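Local coordinates for protein ricin B lectin (Clostridium thermocellum, PDB 3VSF) that acts as an exo-beta-1,3-galactanase of glycoside hydrolase family 43, probably trimming galactan chains from their ends, and carries a galactose-binding family 13 module, at residues 80-85 / 114-119; 121-126 / 187-192. All blocks are in the same frame, centred on the assembly; numbering follows the deposited sequence.

In the fold
Both interactions lie in the five-bladed beta-propeller of the family 43 domain, and both use strand 116-124, the first strand of the second blade. Interaction 1 comes first along the chain: 80-85, where the third strand of the first blade begins, meets 114-119, closing a loop that contains the rest of that strand and the blade's last strand, 98-105. The chain then runs on to 121-126, and interaction 2 closes a longer loop, holding the other three strands of the second blade, when 187-192 opens the third. The contacts thus follow in series, tying the second blade to both neighbours, and they touch where R119 O lies 3.5 Å from C187 SG.

Interaction 1 (80-85 / 114-119); sequences SNLFLG and HCNIER
F83 makes the central contact with C115 and I117, using both its backbone and its ring. Its N-H gives a nearly straight hydrogen bond to C115 O (3.0 Å, 163° at the hydrogen). With CG anti to the backbone N (chi1 176°), the ring swings across to 114-119, where I117 CB sits over one face, 3.8 Å from the centroid, and the branch CG1-CD1 runs on past CD2 and CE2. Isoleucine suits the place because CB covers the face while the longer branch reaches CD1 out to CE2. C115 SG approaches the same ring at its edge, 5.2 Å from the centroid, a sulfur-aromatic contact. This contact joins two blades of the propeller: 83-91 belongs to the first, while 116-124 starts the second, where W137 and M135 of strand 131-138 also pack on I117. Nearer the surface, L82 forks over the turn before strand 116-124. Its CD1 meets the H114 imidazole obliquely, 3.3 Å from ND1, and its CD2 lies 3.7 Å from N116 ND2. H114 reaches back to it although its CB points away from 80-85. D78 OD2 accepts hydrogen bonds from the backbone N of both S80 and L82, bracing the loop that leads into strand 83-91.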
loop_
_atom_site.group_PDB
_atom_site.type_symbol
_atom_site.label_atom_id
_atom_site.label_comp_id
_atom_site.label_asym_id
_atom_site.label_seq_id
_atom_site.Cartn_x
_atom_site.Cartn_y
_atom_site.Cartn_z
ATOM N N SER A 80 -4.237 -27.327 10.977
ATOM C CA SER A 80 -5.695 -27.336 10.943
ATOM C C SER A 80 -6.253 -25.961 10.584
ATOM O O SER A 80 -7.427 -25.678 10.823
ATOM C CB SER A 80 -6.262 -27.809 12.284
ATOM O OG SER A 80 -5.835 -29.128 12.581
ATOM N N ASN A 81 -5.405 -25.114 10.007
ATOM C CA ASN A 81 -5.803 -23.765 9.615
ATOM C C ASN A 81 -6.432 -22.997 10.775
ATOM O O ASN A 81 -7.361 -22.212 10.583
ATOM C CB ASN A 81 -6.762 -23.812 8.421
ATOM C CG ASN A 81 -6.929 -22.459 7.752
ATOM O OD1 ASN A 81 -6.010 -21.641 7.738
ATOM N ND2 ASN A 81 -8.109 -22.219 7.191
ATOM N N LEU A 82 -5.918 -23.230 11.978
ATOM C CA LEU A 82 -6.418 -22.554 13.170
ATOM C C LEU A 82 -5.354 -21.647 13.776
ATOM O O LEU A 82 -4.170 -21.760 13.454
ATOM C CB LEU A 82 -6.881 -23.573 14.212
ATOM C CG LEU A 82 -8.011 -24.511 13.787
ATOM C CD1 LEU A 82 -8.295 -25.527 14.883
ATOM C CD2 LEU A 82 -9.264 -23.722 13.443
ATOM N N PHE A 83 -5.783 -20.751 14.659
ATOM C CA PHE A 83 -4.871 -19.833 15.328
ATOM C C PHE A 83 -3.754 -20.585 16.046
ATOM O O PHE A 83 -4.006 -21.346 16.980
ATOM C CB PHE A 83 -5.630 -18.964 16.329
ATOM C CG PHE A 83 -4.749 -18.047 17.125
ATOM C CD1 PHE A 83 -3.526 -17.633 16.627
ATOM C CD2 PHE A 83 -5.139 -17.605 18.376
ATOM C CE1 PHE A 83 -2.713 -16.794 17.358
ATOM C CE2 PHE A 83 -4.327 -16.764 19.114
ATOM C CZ PHE A 83 -3.112 -16.359 18.603
ATOM N N LEU A 84 -2.518 -20.365 15.606
ATOM C CA LEU A 84 -1.360 -20.991 16.232
ATOM C C LEU A 84 -0.653 -20.004 17.157
ATOM O O LEU A 84 -0.445 -20.286 18.337
ATOM C CB LEU A 84 -0.390 -21.513 15.168
ATOM C CG LEU A 84 0.678 -22.529 15.586
ATOM C CD1 LEU A 84 1.386 -23.087 14.361
ATOM C CD2 LEU A 84 1.685 -21.933 16.561
ATOM N N GLY A 85 -0.284 -18.847 16.618
ATOM C CA GLY A 85 0.407 -17.835 17.397
ATOM C C GLY A 85 0.455 -16.479 16.719
ATOM O O GLY A 85 0.307 -16.373 15.502
ATOM N N HIS A 114 -8.844 -23.467 20.383
ATOM C CA HIS A 114 -9.497 -23.837 19.135
ATOM C C HIS A 114 -10.309 -22.664 18.595
ATOM O O HIS A 114 -11.516 -22.578 18.823
ATOM C CB HIS A 114 -10.400 -25.050 19.362
ATOM C CG HIS A 114 -10.986 -25.616 18.107
ATOM N ND1 HIS A 114 -10.310 -26.513 17.307
ATOM C CD2 HIS A 114 -12.188 -25.419 17.517
ATOM C CE1 HIS A 114 -11.068 -26.840 16.277
ATOM N NE2 HIS A 114 -12.214 -26.190 16.380
ATOM N N CYS A 115 -9.641 -21.760 17.881
ATOM C CA CYS A 115 -10.295 -20.553 17.384
ATOM C C CYS A 115 -9.570 -19.931 16.192
ATOM O O CYS A 115 -8.496 -20.382 15.794
ATOM C CB CYS A 115 -10.400 -19.513 18.502
ATOM S SG CYS A 115 -8.821 -18.754 18.955
ATOM N N ASN A 116 -10.175 -18.887 15.635
ATOM C CA ASN A 116 -9.565 -18.116 14.559
ATOM C C ASN A 116 -9.212 -16.712 15.032
ATOM O O ASN A 116 -10.068 -15.984 15.531
ATOM C CB ASN A 116 -10.510 -18.019 13.359
ATOM C CG ASN A 116 -10.884 -19.374 12.796
ATOM O OD1 ASN A 116 -12.065 -19.693 12.651
ATOM N ND2 ASN A 116 -9.879 -20.179 12.470
ATOM N N ILE A 117 -7.948 -16.334 14.879
ATOM C CA ILE A 117 -7.527 -14.970 15.173
ATOM C C ILE A 117 -6.822 -14.358 13.972
ATOM O O ILE A 117 -5.873 -14.930 13.438
ATOM C CB ILE A 117 -6.611 -14.899 16.407
ATOM C CG1 ILE A 117 -7.448 -14.961 17.684
ATOM C CG2 ILE A 117 -5.795 -13.618 16.388
ATOM C CD1 ILE A 117 -6.705 -14.515 18.921
ATOM N N GLU A 118 -7.296 -13.193 13.546
ATOM C CA GLU A 118 -6.743 -12.539 12.370
ATOM C C GLU A 118 -6.725 -11.022 12.516
ATOM O O GLU A 118 -7.521 -10.448 13.259
ATOM C CB GLU A 118 -7.515 -12.955 11.115
ATOM C CG GLU A 118 -9.012 -12.694 11.177
ATOM C CD GLU A 118 -9.775 -13.429 10.088
ATOM O OE1 GLU A 118 -10.795 -12.891 9.606
ATOM O OE2 GLU A 118 -9.359 -14.546 9.716
ATOM N N ARG A 119 -5.804 -10.386 11.800
ATOM C CA ARG A 119 -5.635 -8.936 11.849
ATOM C C ARG A 119 -5.374 -8.412 13.259
ATOM O O ARG A 119 -6.092 -7.537 13.742
ATOM C CB ARG A 119 -6.848 -8.232 11.234
ATOM C CG ARG A 119 -7.100 -8.620 9.791
ATOM C CD ARG A 119 -8.169 -7.755 9.154
ATOM N NE ARG A 119 -8.277 -8.020 7.724
ATOM C CZ ARG A 119 -7.455 -7.517 6.810
ATOM N NH1 ARG A 119 -6.460 -6.719 7.180
ATOM N NH2 ARG A 119 -7.622 -7.811 5.528
#

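Interaction 2 (121-126 / 187-192); sequences KVMYNA and CNVFVD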
loop_
_atom_site.group_PDB
_atom_site.type_symbol
_atom_site.label_atom_id
_atom_site.label_comp_id
_atom_site.label_asym_id
_atom_site.label_seq_id
_atom_site.Cartn_x
_atom_site.Cartn_y
_atom_site.Cartn_z
ATOM N N LYS A 121 -3.566 -6.156 15.928
ATOM C CA LYS A 121 -2.879 -4.869 15.926
ATOM C C LYS A 121 -2.421 -4.503 17.334
ATOM O O LYS A 121 -3.055 -4.878 18.319
ATOM C CB LYS A 121 -3.792 -3.777 15.368
ATOM C CG LYS A 121 -4.334 -4.068 13.979
ATOM C CD LYS A 121 -3.211 -4.235 12.970
ATOM C CE LYS A 121 -3.753 -4.526 11.580
ATOM N NZ LYS A 121 -4.531 -5.794 11.534
ATOM N N VAL A 122 -1.316 -3.768 17.422
ATOM C CA VAL A 122 -0.778 -3.351 18.714
ATOM C C VAL A 122 -0.625 -1.836 18.802
ATOM O O VAL A 122 -0.100 -1.199 17.889
ATOM C CB VAL A 122 0.580 -4.018 19.003
ATOM C CG1 VAL A 122 1.260 -3.353 20.189
ATOM C CG2 VAL A 122 0.398 -5.508 19.251
ATOM N N MET A 123 -1.092 -1.268 19.909
ATOM C CA MET A 123 -0.987 0.165 20.148
ATOM C C MET A 123 -0.335 0.420 21.503
ATOM O O MET A 123 -0.425 -0.412 22.404
ATOM C CB MET A 123 -2.372 0.815 20.096
ATOM C CG MET A 123 -3.367 0.234 21.088
ATOM S SD MET A 123 -5.066 0.746 20.768
ATOM C CE MET A 123 -4.911 2.528 20.850
ATOM N N TYR A 124 0.325 1.565 21.642
ATOM C CA TYR A 124 0.998 1.902 22.893
ATOM C C TYR A 124 0.263 2.984 23.681
ATOM O O TYR A 124 -0.287 3.924 23.107
ATOM C CB TYR A 124 2.443 2.333 22.637
ATOM C CG TYR A 124 3.131 2.891 23.863
ATOM C CD1 TYR A 124 3.272 4.262 24.039
ATOM C CD2 TYR A 124 3.629 2.049 24.849
ATOM C CE1 TYR A 124 3.896 4.779 25.160
ATOM C CE2 TYR A 124 4.254 2.556 25.973
ATOM C CZ TYR A 124 4.385 3.921 26.124
ATOM O OH TYR A 124 5.006 4.433 27.239
ATOM N N ASN A 125 0.265 2.840 25.003
ATOM C CA ASN A 125 -0.368 3.808 25.888
ATOM C C ASN A 125 0.674 4.591 26.680
ATOM O O ASN A 125 1.446 4.013 27.444
ATOM C CB ASN A 125 -1.334 3.100 26.840
ATOM C CG ASN A 125 -2.178 4.068 27.647
ATOM O OD1 ASN A 125 -1.768 5.196 27.919
ATOM N ND2 ASN A 125 -3.369 3.627 28.037
ATOM N N ALA A 126 0.694 5.907 26.492
ATOM C CA ALA A 126 1.647 6.765 27.187
ATOM C C ALA A 126 1.356 6.819 28.683
ATOM O O ALA A 126 2.269 6.738 29.506
ATOM C CB ALA A 126 1.633 8.164 26.591
ATOM N N CYS A 187 -10.561 -5.590 11.638
ATOM C CA CYS A 187 -10.377 -4.490 12.577
ATOM C C CYS A 187 -9.026 -3.797 12.435
ATOM O O CYS A 187 -8.185 -4.202 11.632
ATOM C CB CYS A 187 -10.530 -4.999 14.010
ATOM S SG CYS A 187 -9.282 -6.217 14.480
ATOM N N ASN A 188 -8.831 -2.749 13.232
ATOM C CA ASN A 188 -7.573 -2.013 13.266
ATOM C C ASN A 188 -7.584 -0.989 14.398
ATOM O O ASN A 188 -8.648 -0.578 14.859
ATOM C CB ASN A 188 -7.317 -1.322 11.926
ATOM C CG ASN A 188 -5.841 -1.208 11.602
ATOM O OD1 ASN A 188 -5.001 -1.127 12.498
ATOM N ND2 ASN A 188 -5.516 -1.209 10.314
ATOM N N VAL A 189 -6.400 -0.581 14.845
ATOM C CA VAL A 189 -6.290 0.365 15.952
ATOM C C VAL A 189 -5.652 1.682 15.524
ATOM O O VAL A 189 -4.914 1.737 14.539
ATOM C CB VAL A 189 -5.481 -0.225 17.122
ATOM C CG1 VAL A 189 -6.167 -1.466 17.668
ATOM C CG2 VAL A 189 -4.063 -0.545 16.678
ATOM N N PHE A 190 -5.938 2.741 16.275
ATOM C CA PHE A 190 -5.398 4.062 15.982
ATOM C C PHE A 190 -5.243 4.903 17.246
ATOM O O PHE A 190 -6.136 4.941 18.093
ATOM C CB PHE A 190 -6.289 4.792 14.975
ATOM C CG PHE A 190 -5.996 6.260 14.858
ATOM C CD1 PHE A 190 -6.811 7.194 15.476
ATOM C CD2 PHE A 190 -4.902 6.709 14.135
ATOM C CE1 PHE A 190 -6.545 8.546 15.372
ATOM C CE2 PHE A 190 -4.630 8.059 14.028
ATOM C CZ PHE A 190 -5.452 8.979 14.647
ATOM N N VAL A 191 -4.103 5.578 17.364
ATOM C CA VAL A 191 -3.840 6.456 18.498
ATOM C C VAL A 191 -3.804 7.908 18.036
ATOM O O VAL A 191 -2.939 8.295 17.249
ATOM C CB VAL A 191 -2.500 6.115 19.174
ATOM C CG1 VAL A 191 -2.353 6.892 20.474
ATOM C CG2 VAL A 191 -2.401 4.620 19.429
ATOM N N ASP A 192 -4.743 8.709 18.530
ATOM C CA ASP A 192 -4.862 10.099 18.102
ATOM C C ASP A 192 -3.832 10.998 18.786
ATOM O O ASP A 192 -3.157 10.581 19.729
ATOM C CB ASP A 192 -6.280 10.617 18.359
ATOM C CG ASP A 192 -6.579 11.898 17.603
ATOM O OD1 ASP A 192 -5.964 12.121 16.540
ATOM O OD2 ASP A 192 -7.435 12.678 18.071
#
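Two first strands of successive propeller blades lie side by side here, 121-124 from the second blade and 187-191 from the third. Their axes come within 6.6 Å and run nearly parallel, 14° apart, yet the strands share no hydrogen bond, and side chains fill the seam between the two sheets. M123 does much of this filling. Its CG stands between the backbone N and the carbonyl carbon (chi1 58°), which sends the chain across onto strand 187-191, and a bend at chi3 turns the methyl group toward V191. SD therefore rests 3.8 Å from V189 CB, and CE lies 3.6 Å from V191 CG2. A flexible, unbranched methionine can follow the uneven surface offered by two compact valines. V189 also faces K121, its CG2 being 3.5 Å from K121 CB. Toward the N-terminal ends of the two strands, the lysine chain passes obliquely across the N188 amide, with CG 3.4 Å from OD1. V189 N gives N188 OD1 a bent hydrogen bond of 2.8 Å (133° at the hydrogen), in the carbonyl plane on a lone pair, which helps fix the amide's rotation. The lysine thus contributes its aliphatic length to the seam, while NZ is hydrogen-bonded to G60 O. N188 ND2 donates to P237 O, linking the third blade to the start of the fourth. Around the seam, Y218 packs on M123 and V191, strand 288-296 of the fifth blade touches K121 and N188, and strands 131-138 and 197-203 pair with the two strands within their own blades.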